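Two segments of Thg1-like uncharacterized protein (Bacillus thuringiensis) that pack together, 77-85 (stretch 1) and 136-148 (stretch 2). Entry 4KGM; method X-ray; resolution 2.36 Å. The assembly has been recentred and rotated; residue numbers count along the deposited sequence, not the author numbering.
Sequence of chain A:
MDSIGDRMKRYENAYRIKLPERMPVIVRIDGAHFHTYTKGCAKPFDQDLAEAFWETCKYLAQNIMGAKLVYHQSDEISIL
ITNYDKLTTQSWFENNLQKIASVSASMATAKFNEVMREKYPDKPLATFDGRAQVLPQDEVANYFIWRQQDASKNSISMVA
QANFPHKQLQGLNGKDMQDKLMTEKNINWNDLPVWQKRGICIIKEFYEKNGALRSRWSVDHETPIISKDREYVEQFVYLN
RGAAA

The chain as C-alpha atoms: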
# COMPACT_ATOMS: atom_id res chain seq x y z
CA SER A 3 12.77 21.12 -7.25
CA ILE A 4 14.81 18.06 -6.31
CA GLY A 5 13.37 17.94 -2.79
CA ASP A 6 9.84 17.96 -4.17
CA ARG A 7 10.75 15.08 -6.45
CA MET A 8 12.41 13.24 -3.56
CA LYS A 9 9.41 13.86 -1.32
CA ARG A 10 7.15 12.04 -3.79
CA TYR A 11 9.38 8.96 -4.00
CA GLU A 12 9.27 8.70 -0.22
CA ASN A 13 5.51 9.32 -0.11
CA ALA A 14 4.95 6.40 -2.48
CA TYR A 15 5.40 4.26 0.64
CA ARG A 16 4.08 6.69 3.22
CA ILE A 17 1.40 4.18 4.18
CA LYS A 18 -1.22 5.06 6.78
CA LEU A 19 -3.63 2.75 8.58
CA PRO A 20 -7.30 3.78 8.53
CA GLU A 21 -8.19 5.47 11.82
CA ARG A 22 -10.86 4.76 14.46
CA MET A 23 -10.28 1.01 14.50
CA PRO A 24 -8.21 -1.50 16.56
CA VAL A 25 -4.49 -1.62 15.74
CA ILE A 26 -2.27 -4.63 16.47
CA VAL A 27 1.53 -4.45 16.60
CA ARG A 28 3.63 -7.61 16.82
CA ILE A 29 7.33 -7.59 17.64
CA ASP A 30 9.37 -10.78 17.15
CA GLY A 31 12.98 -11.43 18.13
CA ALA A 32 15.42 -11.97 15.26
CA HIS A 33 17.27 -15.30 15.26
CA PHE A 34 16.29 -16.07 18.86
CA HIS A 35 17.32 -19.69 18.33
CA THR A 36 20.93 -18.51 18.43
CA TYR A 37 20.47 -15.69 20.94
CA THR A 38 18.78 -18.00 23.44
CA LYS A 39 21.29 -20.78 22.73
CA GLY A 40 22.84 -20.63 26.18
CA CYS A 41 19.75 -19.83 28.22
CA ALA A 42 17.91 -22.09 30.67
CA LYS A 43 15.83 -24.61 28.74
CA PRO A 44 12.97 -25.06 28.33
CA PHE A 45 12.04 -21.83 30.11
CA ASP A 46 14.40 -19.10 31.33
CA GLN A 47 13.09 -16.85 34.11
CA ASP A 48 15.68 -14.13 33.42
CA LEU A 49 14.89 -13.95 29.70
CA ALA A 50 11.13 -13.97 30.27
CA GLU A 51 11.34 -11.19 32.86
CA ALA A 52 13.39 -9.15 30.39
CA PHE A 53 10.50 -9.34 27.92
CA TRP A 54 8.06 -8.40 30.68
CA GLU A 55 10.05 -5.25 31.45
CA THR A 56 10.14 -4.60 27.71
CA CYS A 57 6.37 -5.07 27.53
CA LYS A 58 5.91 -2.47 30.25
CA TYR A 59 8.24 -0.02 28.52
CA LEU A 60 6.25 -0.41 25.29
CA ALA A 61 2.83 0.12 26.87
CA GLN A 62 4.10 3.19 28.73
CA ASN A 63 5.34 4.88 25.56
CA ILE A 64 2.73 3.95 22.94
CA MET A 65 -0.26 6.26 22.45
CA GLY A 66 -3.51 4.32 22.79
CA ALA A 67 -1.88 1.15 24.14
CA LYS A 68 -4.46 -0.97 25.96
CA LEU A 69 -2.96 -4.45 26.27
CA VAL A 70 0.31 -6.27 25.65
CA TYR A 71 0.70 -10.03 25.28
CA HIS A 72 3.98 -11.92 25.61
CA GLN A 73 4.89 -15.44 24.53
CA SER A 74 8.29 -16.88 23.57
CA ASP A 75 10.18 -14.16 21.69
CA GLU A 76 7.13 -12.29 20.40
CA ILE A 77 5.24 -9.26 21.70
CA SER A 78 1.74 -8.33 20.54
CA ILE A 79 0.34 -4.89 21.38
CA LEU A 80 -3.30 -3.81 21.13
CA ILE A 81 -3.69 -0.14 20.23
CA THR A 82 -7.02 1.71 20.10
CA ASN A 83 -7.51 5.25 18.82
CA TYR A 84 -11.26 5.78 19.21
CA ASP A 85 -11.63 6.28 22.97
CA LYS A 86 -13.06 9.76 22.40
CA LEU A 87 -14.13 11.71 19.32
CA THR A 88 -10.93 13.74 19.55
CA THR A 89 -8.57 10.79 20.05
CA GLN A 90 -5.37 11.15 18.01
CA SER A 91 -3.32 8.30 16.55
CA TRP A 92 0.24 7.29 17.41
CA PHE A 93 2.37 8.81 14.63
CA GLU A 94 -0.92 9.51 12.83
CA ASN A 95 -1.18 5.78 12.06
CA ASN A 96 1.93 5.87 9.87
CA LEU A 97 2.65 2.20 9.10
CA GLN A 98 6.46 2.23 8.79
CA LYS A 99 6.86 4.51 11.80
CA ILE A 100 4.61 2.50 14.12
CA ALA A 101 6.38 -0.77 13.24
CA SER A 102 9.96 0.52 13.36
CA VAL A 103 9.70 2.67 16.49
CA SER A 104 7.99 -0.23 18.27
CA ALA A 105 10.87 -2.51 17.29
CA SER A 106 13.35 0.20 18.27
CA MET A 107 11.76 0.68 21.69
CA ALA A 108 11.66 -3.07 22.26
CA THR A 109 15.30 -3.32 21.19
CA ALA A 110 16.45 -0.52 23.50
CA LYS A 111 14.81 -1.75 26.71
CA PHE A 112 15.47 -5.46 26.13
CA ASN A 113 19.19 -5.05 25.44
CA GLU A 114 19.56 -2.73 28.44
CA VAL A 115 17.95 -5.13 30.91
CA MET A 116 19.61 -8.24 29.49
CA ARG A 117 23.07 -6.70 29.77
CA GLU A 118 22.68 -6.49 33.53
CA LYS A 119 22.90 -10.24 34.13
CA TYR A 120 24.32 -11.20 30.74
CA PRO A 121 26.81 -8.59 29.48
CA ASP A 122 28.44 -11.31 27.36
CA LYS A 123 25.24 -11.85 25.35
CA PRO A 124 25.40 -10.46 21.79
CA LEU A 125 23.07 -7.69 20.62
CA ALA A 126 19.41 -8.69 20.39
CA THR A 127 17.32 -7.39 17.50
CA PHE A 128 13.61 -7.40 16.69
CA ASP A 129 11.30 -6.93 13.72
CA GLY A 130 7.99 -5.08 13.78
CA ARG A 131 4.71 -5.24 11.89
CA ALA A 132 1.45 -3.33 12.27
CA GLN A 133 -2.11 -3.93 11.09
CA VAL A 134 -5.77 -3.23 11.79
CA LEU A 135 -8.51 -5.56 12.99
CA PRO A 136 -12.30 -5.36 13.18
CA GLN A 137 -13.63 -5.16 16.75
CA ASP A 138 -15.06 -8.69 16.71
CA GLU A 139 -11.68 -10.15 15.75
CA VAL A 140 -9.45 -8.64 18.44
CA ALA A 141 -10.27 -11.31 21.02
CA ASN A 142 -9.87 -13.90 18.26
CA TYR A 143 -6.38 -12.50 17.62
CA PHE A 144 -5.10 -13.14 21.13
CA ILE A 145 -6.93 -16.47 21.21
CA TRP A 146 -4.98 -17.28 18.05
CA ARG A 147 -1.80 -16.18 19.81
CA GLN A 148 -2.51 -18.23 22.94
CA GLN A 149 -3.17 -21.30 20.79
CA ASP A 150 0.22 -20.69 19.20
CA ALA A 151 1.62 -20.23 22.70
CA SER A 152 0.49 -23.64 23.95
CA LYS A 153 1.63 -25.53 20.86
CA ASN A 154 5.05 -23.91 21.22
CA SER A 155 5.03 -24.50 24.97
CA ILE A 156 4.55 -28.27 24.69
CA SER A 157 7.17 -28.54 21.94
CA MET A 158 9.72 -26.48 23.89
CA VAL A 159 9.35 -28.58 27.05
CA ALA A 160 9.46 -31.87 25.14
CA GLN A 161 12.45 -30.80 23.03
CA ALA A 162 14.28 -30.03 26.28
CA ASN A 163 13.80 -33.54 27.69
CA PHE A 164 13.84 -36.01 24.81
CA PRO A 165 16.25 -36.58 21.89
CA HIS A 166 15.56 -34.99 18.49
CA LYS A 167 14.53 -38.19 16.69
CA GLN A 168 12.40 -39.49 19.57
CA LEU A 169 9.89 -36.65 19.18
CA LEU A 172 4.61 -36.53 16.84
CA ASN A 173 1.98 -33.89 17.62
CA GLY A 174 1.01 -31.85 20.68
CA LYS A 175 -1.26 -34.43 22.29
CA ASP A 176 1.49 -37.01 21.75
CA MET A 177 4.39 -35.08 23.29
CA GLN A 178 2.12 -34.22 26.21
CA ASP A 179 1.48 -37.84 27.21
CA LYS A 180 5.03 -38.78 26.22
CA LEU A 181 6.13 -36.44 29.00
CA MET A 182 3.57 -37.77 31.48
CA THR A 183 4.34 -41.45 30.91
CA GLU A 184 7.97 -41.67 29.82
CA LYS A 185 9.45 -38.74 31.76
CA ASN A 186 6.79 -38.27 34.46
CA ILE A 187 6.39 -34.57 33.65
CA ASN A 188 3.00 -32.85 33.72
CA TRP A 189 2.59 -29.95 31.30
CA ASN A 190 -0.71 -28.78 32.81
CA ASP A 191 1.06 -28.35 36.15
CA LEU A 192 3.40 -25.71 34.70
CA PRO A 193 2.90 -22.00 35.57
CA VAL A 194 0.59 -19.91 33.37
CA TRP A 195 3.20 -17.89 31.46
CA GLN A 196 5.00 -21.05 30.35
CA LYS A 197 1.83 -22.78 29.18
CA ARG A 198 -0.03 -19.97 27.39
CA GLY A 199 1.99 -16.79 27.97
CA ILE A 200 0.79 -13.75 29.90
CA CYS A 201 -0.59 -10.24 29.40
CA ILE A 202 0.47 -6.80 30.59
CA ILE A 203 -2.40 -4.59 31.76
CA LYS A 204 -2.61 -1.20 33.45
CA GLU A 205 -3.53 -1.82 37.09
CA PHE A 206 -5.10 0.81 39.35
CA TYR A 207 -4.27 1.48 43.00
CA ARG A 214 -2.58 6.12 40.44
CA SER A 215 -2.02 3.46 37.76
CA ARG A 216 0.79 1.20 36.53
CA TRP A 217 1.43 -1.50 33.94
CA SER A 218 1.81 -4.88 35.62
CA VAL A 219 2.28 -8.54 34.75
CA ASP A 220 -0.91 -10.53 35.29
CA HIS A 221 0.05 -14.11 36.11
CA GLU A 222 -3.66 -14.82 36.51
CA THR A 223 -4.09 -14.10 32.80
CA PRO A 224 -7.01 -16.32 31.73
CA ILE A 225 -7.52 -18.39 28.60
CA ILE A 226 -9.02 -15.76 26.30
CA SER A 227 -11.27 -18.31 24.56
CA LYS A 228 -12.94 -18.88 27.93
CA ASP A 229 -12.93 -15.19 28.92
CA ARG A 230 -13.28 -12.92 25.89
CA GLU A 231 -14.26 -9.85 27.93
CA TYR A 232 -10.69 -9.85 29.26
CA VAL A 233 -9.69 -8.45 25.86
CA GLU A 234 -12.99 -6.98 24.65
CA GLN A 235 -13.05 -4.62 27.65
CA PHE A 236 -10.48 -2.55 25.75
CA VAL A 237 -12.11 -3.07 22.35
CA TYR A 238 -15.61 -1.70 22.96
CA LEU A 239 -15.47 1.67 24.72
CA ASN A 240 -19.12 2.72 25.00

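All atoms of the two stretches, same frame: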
# COMPACT_ATOMS: atom_id res chain seq x y z
N ILE A 77 6.01 -10.21 20.90
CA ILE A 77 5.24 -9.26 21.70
C ILE A 77 4.13 -8.63 20.87
O ILE A 77 4.40 -7.90 19.91
CB ILE A 77 6.14 -8.14 22.26
CG1 ILE A 77 7.19 -8.70 23.22
CG2 ILE A 77 5.31 -7.08 22.95
CD1 ILE A 77 8.07 -7.65 23.84
N SER A 78 2.89 -8.92 21.22
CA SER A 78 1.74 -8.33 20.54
C SER A 78 1.16 -7.18 21.37
O SER A 78 0.99 -7.30 22.58
CB SER A 78 0.66 -9.37 20.28
OG SER A 78 1.07 -10.29 19.28
N ILE A 79 0.87 -6.07 20.70
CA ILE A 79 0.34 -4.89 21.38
C ILE A 79 -0.98 -4.44 20.75
O ILE A 79 -1.06 -4.22 19.54
CB ILE A 79 1.34 -3.72 21.33
CG1 ILE A 79 2.71 -4.18 21.83
CG2 ILE A 79 0.82 -2.54 22.14
CD1 ILE A 79 3.83 -3.21 21.53
N LEU A 80 -2.01 -4.31 21.58
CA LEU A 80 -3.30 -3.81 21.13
C LEU A 80 -3.39 -2.30 21.31
O LEU A 80 -3.30 -1.79 22.43
CB LEU A 80 -4.45 -4.48 21.88
CG LEU A 80 -5.82 -3.80 21.73
CD1 LEU A 80 -6.30 -3.84 20.28
CD2 LEU A 80 -6.85 -4.44 22.65
N ILE A 81 -3.57 -1.59 20.20
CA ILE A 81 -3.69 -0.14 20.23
C ILE A 81 -5.07 0.29 19.74
O ILE A 81 -5.53 -0.15 18.69
CB ILE A 81 -2.62 0.54 19.36
CG1 ILE A 81 -1.24 -0.05 19.64
CG2 ILE A 81 -2.62 2.04 19.60
CD1 ILE A 81 -0.16 0.49 18.74
N THR A 82 -5.74 1.14 20.52
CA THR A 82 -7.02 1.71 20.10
C THR A 82 -6.90 3.22 20.01
O THR A 82 -6.20 3.84 20.81
CB THR A 82 -8.16 1.35 21.08
OG1 THR A 82 -7.91 1.94 22.36
CG2 THR A 82 -8.27 -0.16 21.23
N ASN A 83 -7.58 3.81 19.04
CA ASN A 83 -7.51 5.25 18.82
C ASN A 83 -8.89 5.89 18.68
O ASN A 83 -9.04 6.91 18.00
CB ASN A 83 -6.67 5.55 17.57
CG ASN A 83 -7.17 4.81 16.35
OD1 ASN A 83 -8.21 4.14 16.39
ND2 ASN A 83 -6.44 4.93 15.24
N TYR A 84 -9.89 5.30 19.32
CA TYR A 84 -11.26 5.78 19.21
C TYR A 84 -11.93 5.90 20.58
O TYR A 84 -13.15 5.78 20.68
CB TYR A 84 -12.07 4.88 18.29
CG TYR A 84 -11.93 3.40 18.60
CD1 TYR A 84 -10.96 2.63 17.95
CD2 TYR A 84 -12.75 2.77 19.52
CE1 TYR A 84 -10.82 1.28 18.22
CE2 TYR A 84 -12.62 1.42 19.80
CZ TYR A 84 -11.65 0.68 19.14
OH TYR A 84 -11.52 -0.66 19.41
N ASP A 85 -11.13 6.13 21.61
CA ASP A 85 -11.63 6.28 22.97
C ASP A 85 -12.62 7.45 23.04
O ASP A 85 -13.72 7.32 23.57
CB ASP A 85 -10.48 6.52 23.95
CG ASP A 85 -9.43 5.43 23.89
OD1 ASP A 85 -8.77 5.18 24.92
OD2 ASP A 85 -9.25 4.82 22.81
N PRO A 136 -10.93 -5.70 12.77
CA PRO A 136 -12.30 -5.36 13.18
C PRO A 136 -12.49 -5.70 14.65
O PRO A 136 -11.80 -6.57 15.18
CB PRO A 136 -13.17 -6.27 12.30
CG PRO A 136 -12.26 -7.34 11.81
CD PRO A 136 -10.90 -6.74 11.73
N GLN A 137 -13.41 -5.00 15.31
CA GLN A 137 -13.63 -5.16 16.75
C GLN A 137 -13.93 -6.59 17.17
O GLN A 137 -13.48 -7.04 18.23
CB GLN A 137 -14.75 -4.23 17.22
CG GLN A 137 -14.36 -2.76 17.28
CD GLN A 137 -15.52 -1.87 17.70
OE1 GLN A 137 -16.54 -1.80 17.02
NE2 GLN A 137 -15.35 -1.18 18.82
N ASP A 138 -14.68 -7.32 16.36
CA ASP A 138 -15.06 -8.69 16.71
C ASP A 138 -14.01 -9.72 16.29
O ASP A 138 -14.32 -10.90 16.12
CB ASP A 138 -16.44 -9.05 16.16
CG ASP A 138 -16.51 -9.02 14.64
OD1 ASP A 138 -17.62 -9.18 14.09
OD2 ASP A 138 -15.46 -8.81 13.98
N GLU A 139 -12.77 -9.26 16.11
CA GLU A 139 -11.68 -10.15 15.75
C GLU A 139 -10.47 -9.94 16.66
O GLU A 139 -9.48 -10.66 16.56
CB GLU A 139 -11.28 -9.98 14.28
CG GLU A 139 -12.28 -10.55 13.29
CD GLU A 139 -12.11 -12.04 13.06
OE1 GLU A 139 -11.85 -12.77 14.04
OE2 GLU A 139 -12.24 -12.49 11.90
N VAL A 140 -10.56 -8.95 17.54
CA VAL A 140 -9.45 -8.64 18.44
C VAL A 140 -9.24 -9.75 19.46
O VAL A 140 -8.12 -10.21 19.66
CB VAL A 140 -9.67 -7.30 19.18
CG1 VAL A 140 -8.48 -6.99 20.07
CG2 VAL A 140 -9.91 -6.18 18.18
N ALA A 141 -10.33 -10.19 20.10
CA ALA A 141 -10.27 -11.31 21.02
C ALA A 141 -9.75 -12.54 20.28
O ALA A 141 -8.87 -13.24 20.77
CB ALA A 141 -11.64 -11.59 21.62
N ASN A 142 -10.30 -12.78 19.10
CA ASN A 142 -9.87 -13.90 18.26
C ASN A 142 -8.38 -13.84 17.90
O ASN A 142 -7.77 -14.87 17.63
CB ASN A 142 -10.72 -13.98 16.99
CG ASN A 142 -12.12 -14.50 17.26
OD1 ASN A 142 -13.11 -13.78 17.07
ND2 ASN A 142 -12.22 -15.74 17.70
N TYR A 143 -7.81 -12.64 17.89
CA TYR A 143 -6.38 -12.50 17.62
C TYR A 143 -5.54 -13.08 18.74
O TYR A 143 -4.62 -13.86 18.50
CB TYR A 143 -5.99 -11.03 17.39
CG TYR A 143 -4.49 -10.85 17.31
CD1 TYR A 143 -3.79 -11.14 16.14
CD2 TYR A 143 -3.76 -10.40 18.40
CE1 TYR A 143 -2.42 -10.99 16.06
CE2 TYR A 143 -2.39 -10.25 18.34
CZ TYR A 143 -1.73 -10.54 17.17
OH TYR A 143 -0.36 -10.39 17.09
N PHE A 144 -5.84 -12.67 19.97
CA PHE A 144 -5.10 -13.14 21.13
C PHE A 144 -5.37 -14.61 21.42
O PHE A 144 -4.49 -15.33 21.89
CB PHE A 144 -5.41 -12.27 22.35
CG PHE A 144 -4.98 -10.84 22.20
CD1 PHE A 144 -3.65 -10.48 22.36
CD2 PHE A 144 -5.90 -9.85 21.89
CE1 PHE A 144 -3.25 -9.16 22.22
CE2 PHE A 144 -5.51 -8.53 21.75
CZ PHE A 144 -4.18 -8.19 21.91
N ILE A 145 -6.59 -15.05 21.13
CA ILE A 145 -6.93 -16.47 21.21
C ILE A 145 -6.05 -17.25 20.24
O ILE A 145 -5.57 -18.34 20.55
CB ILE A 145 -8.42 -16.71 20.87
CG1 ILE A 145 -9.32 -16.13 21.95
CG2 ILE A 145 -8.70 -18.20 20.71
CD1 ILE A 145 -10.79 -16.15 21.60
N TRP A 146 -5.84 -16.68 19.06
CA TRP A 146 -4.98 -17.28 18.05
C TRP A 146 -3.54 -17.30 18.53
O TRP A 146 -2.79 -18.23 18.22
CB TRP A 146 -5.10 -16.50 16.74
CG TRP A 146 -4.17 -16.96 15.65
CD1 TRP A 146 -4.02 -18.23 15.18
CD2 TRP A 146 -3.30 -16.13 14.88
NE1 TRP A 146 -3.09 -18.25 14.18
CE2 TRP A 146 -2.63 -16.97 13.97
CE3 TRP A 146 -3.01 -14.76 14.87
CZ2 TRP A 146 -1.69 -16.49 13.06
CZ3 TRP A 146 -2.07 -14.29 13.97
CH2 TRP A 146 -1.42 -15.15 13.07
N ARG A 147 -3.16 -16.28 19.29
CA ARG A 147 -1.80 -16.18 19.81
C ARG A 147 -1.56 -17.12 20.99
O ARG A 147 -0.47 -17.67 21.14
CB ARG A 147 -1.48 -14.74 20.21
CG ARG A 147 -1.37 -13.77 19.03
CD ARG A 147 -0.09 -14.00 18.25
NE ARG A 147 -0.26 -14.95 17.15
CZ ARG A 147 0.75 -15.50 16.49
NH1 ARG A 147 2.00 -15.21 16.81
NH2 ARG A 147 0.51 -16.36 15.50
N GLN A 148 -2.59 -17.30 21.81
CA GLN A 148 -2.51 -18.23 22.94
C GLN A 148 -2.47 -19.68 22.46
O GLN A 148 -1.82 -20.52 23.07
CB GLN A 148 -3.67 -18.02 23.91
CG GLN A 148 -3.46 -16.90 24.91
CD GLN A 148 -4.54 -16.87 25.98
OE1 GLN A 148 -5.62 -17.43 25.80
NE2 GLN A 148 -4.25 -16.22 27.10

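The strand formed by residues 77-81 lies against the helix of residues 140-148 in a nearly antiparallel sense, with 171° between their N-to-C directions and 10.8 Å between the axes at closest approach. Because side chains alternate along a strand, Ser 78 and Leu 80 point toward the helix while Ile 77 and Ile 79 point away. The antiparallel run places Leu 80 beside the first turn of the helix and Ser 78 further along it.

Stretch 2 meets its partner first at Gln 137, ahead of the helix. The CA-to-CB bond of this residue runs sideways, but its side chain carries the amide to Tyr 84, with NE2 of Gln 137 3.9 Å from CE2 of Tyr 84, a van der Waals approach. Glu 139 then occupies the N-cap position, and its backbone N donates a hydrogen bond to Pro 136 O (3.0 Å), which closes the turn leading into the helix.

Val 140 begins the apolar part of the interface: its CG1 lies 3.8 Å from Leu 80 CD1. One turn later, Tyr 143 supplies the single hydrogen bond between the stretches, a short one of 2.6 Å between Tyr 143 OH and Ser 78 OG. Either hydroxyl could be the donor. The serine oxygen sits at the edge of the tyrosine ring, near its plane, as expected for a partner of the phenolic oxygen.

The CA-to-CB bond of Phe 144 points sideways to the strand, yet its ring reaches it and bridges both inward-facing residues. Its CZ packs 3.7 Å from Leu 80 CB, which lies at the ring edge, and its CE1 is 4.4 Å from Ser 78 CB. Leu 80 is thus packed against both Val 140 and Phe 144. Finally, Arg 147 contributes a small contact through its aliphatic portion, with CD 4.0 Å from Ser 78 OG.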